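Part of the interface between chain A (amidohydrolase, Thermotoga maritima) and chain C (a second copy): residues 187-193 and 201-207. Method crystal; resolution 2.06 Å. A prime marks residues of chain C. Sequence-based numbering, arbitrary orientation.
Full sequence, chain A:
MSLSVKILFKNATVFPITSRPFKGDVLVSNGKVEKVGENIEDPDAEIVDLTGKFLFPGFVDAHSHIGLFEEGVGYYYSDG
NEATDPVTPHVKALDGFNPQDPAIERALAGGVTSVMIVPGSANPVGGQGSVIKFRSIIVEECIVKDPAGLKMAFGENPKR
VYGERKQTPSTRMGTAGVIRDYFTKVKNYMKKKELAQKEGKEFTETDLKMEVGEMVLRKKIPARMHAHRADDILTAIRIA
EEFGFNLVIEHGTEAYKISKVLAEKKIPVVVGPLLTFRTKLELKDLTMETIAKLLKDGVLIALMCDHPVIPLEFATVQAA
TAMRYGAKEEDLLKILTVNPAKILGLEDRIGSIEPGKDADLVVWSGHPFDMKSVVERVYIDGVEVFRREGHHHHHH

Chain A (187-193) KNYMKKK
Chain C, residues 201-207: KEFTETD

Residues 187-193 of chain A form part of a longer α-helix, with phi/psi near -60/-45 and backbone hydrogen bonds such as Lys192 N to Asn188 O (3.0 Å). Against it, running roughly opposite to the helix, lies an irregular segment of chain C, extended through Glu202′ and Phe203′ (-76/140, -87/125), turning at Thr204′ and Glu205′ (-126/25, -124/31) and extended again at Thr206′ (-53/136). The backbones come closest at Asn188 and Thr204′, whose CA atoms are 5.3 Å apart; together the stretches bury 334 Å².

Thr204′, the most covered residue, presents both backbone and side chain to the helix. With chi1 at p, its CG2 lies 3.9 Å from Lys191 CB, an apolar contact, while its carbonyl O is 3.5 Å from Asn188 CG and 3.9 Å from Lys192 CE.

Asn188 points toward chain C and is buried. Its m rotamer (chi2 -18°) directs ND2 to the carbonyl of Thr206′, forming a hydrogen bond between the stretches: ND2 to O is 2.8 Å, with an N-H...O angle of 164°. The amide thereby ties the helix to the loop backbone, and Asn188 OD1 sits 3.5 Å from Thr206′ CB.

One helical turn on, Lys191 (m, t, -143°, m) also points toward chain C. Its aliphatic chain packs along the loop, with CD 3.6 Å from OE2 of Glu202′ (t, t, 1°).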

# COMPACT_ATOMS: atom_id res chain seq x y z
N LYS A 187 3.90 23.02 -32.25
CA LYS A 187 3.86 23.32 -33.67
C LYS A 187 2.45 23.14 -34.25
O LYS A 187 1.99 24.01 -34.99
CB LYS A 187 4.85 22.45 -34.45
CG LYS A 187 6.29 22.81 -34.24
CD LYS A 187 7.20 21.79 -34.89
CE LYS A 187 7.34 22.06 -36.39
NZ LYS A 187 8.12 20.97 -37.06
N ASN A 188 1.78 22.04 -33.89
CA ASN A 188 0.38 21.85 -34.26
C ASN A 188 -0.47 23.04 -33.80
O ASN A 188 -1.27 23.61 -34.57
CB ASN A 188 -0.22 20.57 -33.67
CG ASN A 188 0.34 19.31 -34.28
OD1 ASN A 188 0.92 19.31 -35.37
ND2 ASN A 188 0.16 18.20 -33.58
N TYR A 189 -0.28 23.42 -32.54
CA TYR A 189 -1.04 24.52 -31.94
C TYR A 189 -0.86 25.83 -32.73
O TYR A 189 -1.83 26.55 -33.01
CB TYR A 189 -0.58 24.67 -30.50
CG TYR A 189 -1.19 25.77 -29.70
CD1 TYR A 189 -0.50 26.97 -29.50
CD2 TYR A 189 -2.43 25.60 -29.07
CE1 TYR A 189 -1.04 27.97 -28.72
CE2 TYR A 189 -2.96 26.59 -28.30
CZ TYR A 189 -2.27 27.77 -28.12
OH TYR A 189 -2.81 28.77 -27.35
N MSE A 190 0.38 26.12 -33.10
CA MSE A 190 0.69 27.29 -33.92
C MSE A 190 0.03 27.28 -35.30
O MSE A 190 -0.43 28.33 -35.78
CB MSE A 190 2.19 27.45 -34.06
CG MSE A 190 2.84 27.64 -32.72
SE MSE A 190 4.77 27.78 -32.83
CE MSE A 190 4.95 29.37 -33.96
N LYS A 191 -0.03 26.11 -35.93
CA LYS A 191 -0.68 25.96 -37.23
C LYS A 191 -2.19 26.24 -37.08
O LYS A 191 -2.80 26.86 -37.95
CB LYS A 191 -0.42 24.58 -37.85
CG LYS A 191 1.05 24.26 -38.14
CD LYS A 191 1.20 22.97 -38.96
CE LYS A 191 2.42 22.13 -38.56
NZ LYS A 191 3.70 22.88 -38.71
N LYS A 192 -2.77 25.79 -35.97
CA LYS A 192 -4.19 26.01 -35.72
C LYS A 192 -4.48 27.49 -35.51
O LYS A 192 -5.51 28.01 -35.96
CB LYS A 192 -4.68 25.18 -34.55
CG LYS A 192 -4.78 23.68 -34.83
CD LYS A 192 -5.07 22.96 -33.54
CE LYS A 192 -5.34 21.48 -33.75
NZ LYS A 192 -5.75 20.92 -32.42
N LYS A 193 -3.58 28.17 -34.82
CA LYS A 193 -3.70 29.60 -34.62
C LYS A 193 -3.61 30.36 -35.93
O LYS A 193 -4.36 31.30 -36.16
CB LYS A 193 -2.60 30.11 -33.69
CG LYS A 193 -2.91 30.01 -32.24
CD LYS A 193 -1.68 30.42 -31.45
CE LYS A 193 -2.02 31.51 -30.49
NZ LYS A 193 -0.80 31.98 -29.84
N LYS C 201 -6.88 20.77 -47.56
CA LYS C 201 -6.72 21.31 -46.19
C LYS C 201 -5.34 21.02 -45.61
O LYS C 201 -4.76 19.95 -45.88
CB LYS C 201 -7.77 20.70 -45.25
CG LYS C 201 -9.21 20.96 -45.64
CD LYS C 201 -10.18 20.32 -44.68
CE LYS C 201 -11.60 20.71 -45.08
NZ LYS C 201 -12.63 20.03 -44.25
N GLU C 202 -4.84 21.92 -44.77
CA GLU C 202 -3.56 21.68 -44.10
C GLU C 202 -3.72 20.67 -42.95
O GLU C 202 -4.70 20.71 -42.21
CB GLU C 202 -2.92 22.98 -43.60
CG GLU C 202 -1.40 22.91 -43.47
CD GLU C 202 -0.80 23.93 -42.49
OE1 GLU C 202 -1.57 24.72 -41.88
OE2 GLU C 202 0.44 23.94 -42.34
N PHE C 203 -2.76 19.76 -42.81
CA PHE C 203 -2.83 18.75 -41.76
C PHE C 203 -2.21 19.28 -40.46
O PHE C 203 -1.07 19.73 -40.45
CB PHE C 203 -2.15 17.44 -42.22
CG PHE C 203 -2.30 16.31 -41.23
CD1 PHE C 203 -3.52 15.65 -41.07
CD2 PHE C 203 -1.21 15.93 -40.44
CE1 PHE C 203 -3.65 14.63 -40.15
CE2 PHE C 203 -1.33 14.91 -39.52
CZ PHE C 203 -2.56 14.25 -39.37
N THR C 204 -2.99 19.23 -39.38
CA THR C 204 -2.59 19.84 -38.11
C THR C 204 -2.65 18.86 -36.92
O THR C 204 -2.80 19.28 -35.77
CB THR C 204 -3.49 21.04 -37.75
OG1 THR C 204 -4.85 20.61 -37.71
CG2 THR C 204 -3.33 22.19 -38.76
N GLU C 205 -2.53 17.56 -37.19
CA GLU C 205 -2.63 16.56 -36.13
C GLU C 205 -1.38 15.70 -36.10
O GLU C 205 -1.45 14.53 -35.75
CB GLU C 205 -3.87 15.66 -36.30
CG GLU C 205 -5.23 16.30 -36.11
CD GLU C 205 -6.39 15.30 -36.31
OE1 GLU C 205 -7.03 15.31 -37.40
OE2 GLU C 205 -6.66 14.48 -35.39
N THR C 206 -0.25 16.28 -36.49
CA THR C 206 1.02 15.55 -36.46
C THR C 206 1.23 14.95 -35.09
O THR C 206 0.97 15.59 -34.08
CB THR C 206 2.21 16.45 -36.84
OG1 THR C 206 1.99 16.99 -38.15
CG2 THR C 206 3.51 15.65 -36.86
N ASP C 207 1.66 13.69 -35.07
CA ASP C 207 1.85 12.96 -33.83
C ASP C 207 3.10 12.14 -34.02
O ASP C 207 3.21 11.31 -34.95
CB ASP C 207 0.62 12.07 -33.53
CG ASP C 207 0.77 11.20 -32.26
OD1 ASP C 207 1.81 11.17 -31.58
OD2 ASP C 207 -0.20 10.50 -31.93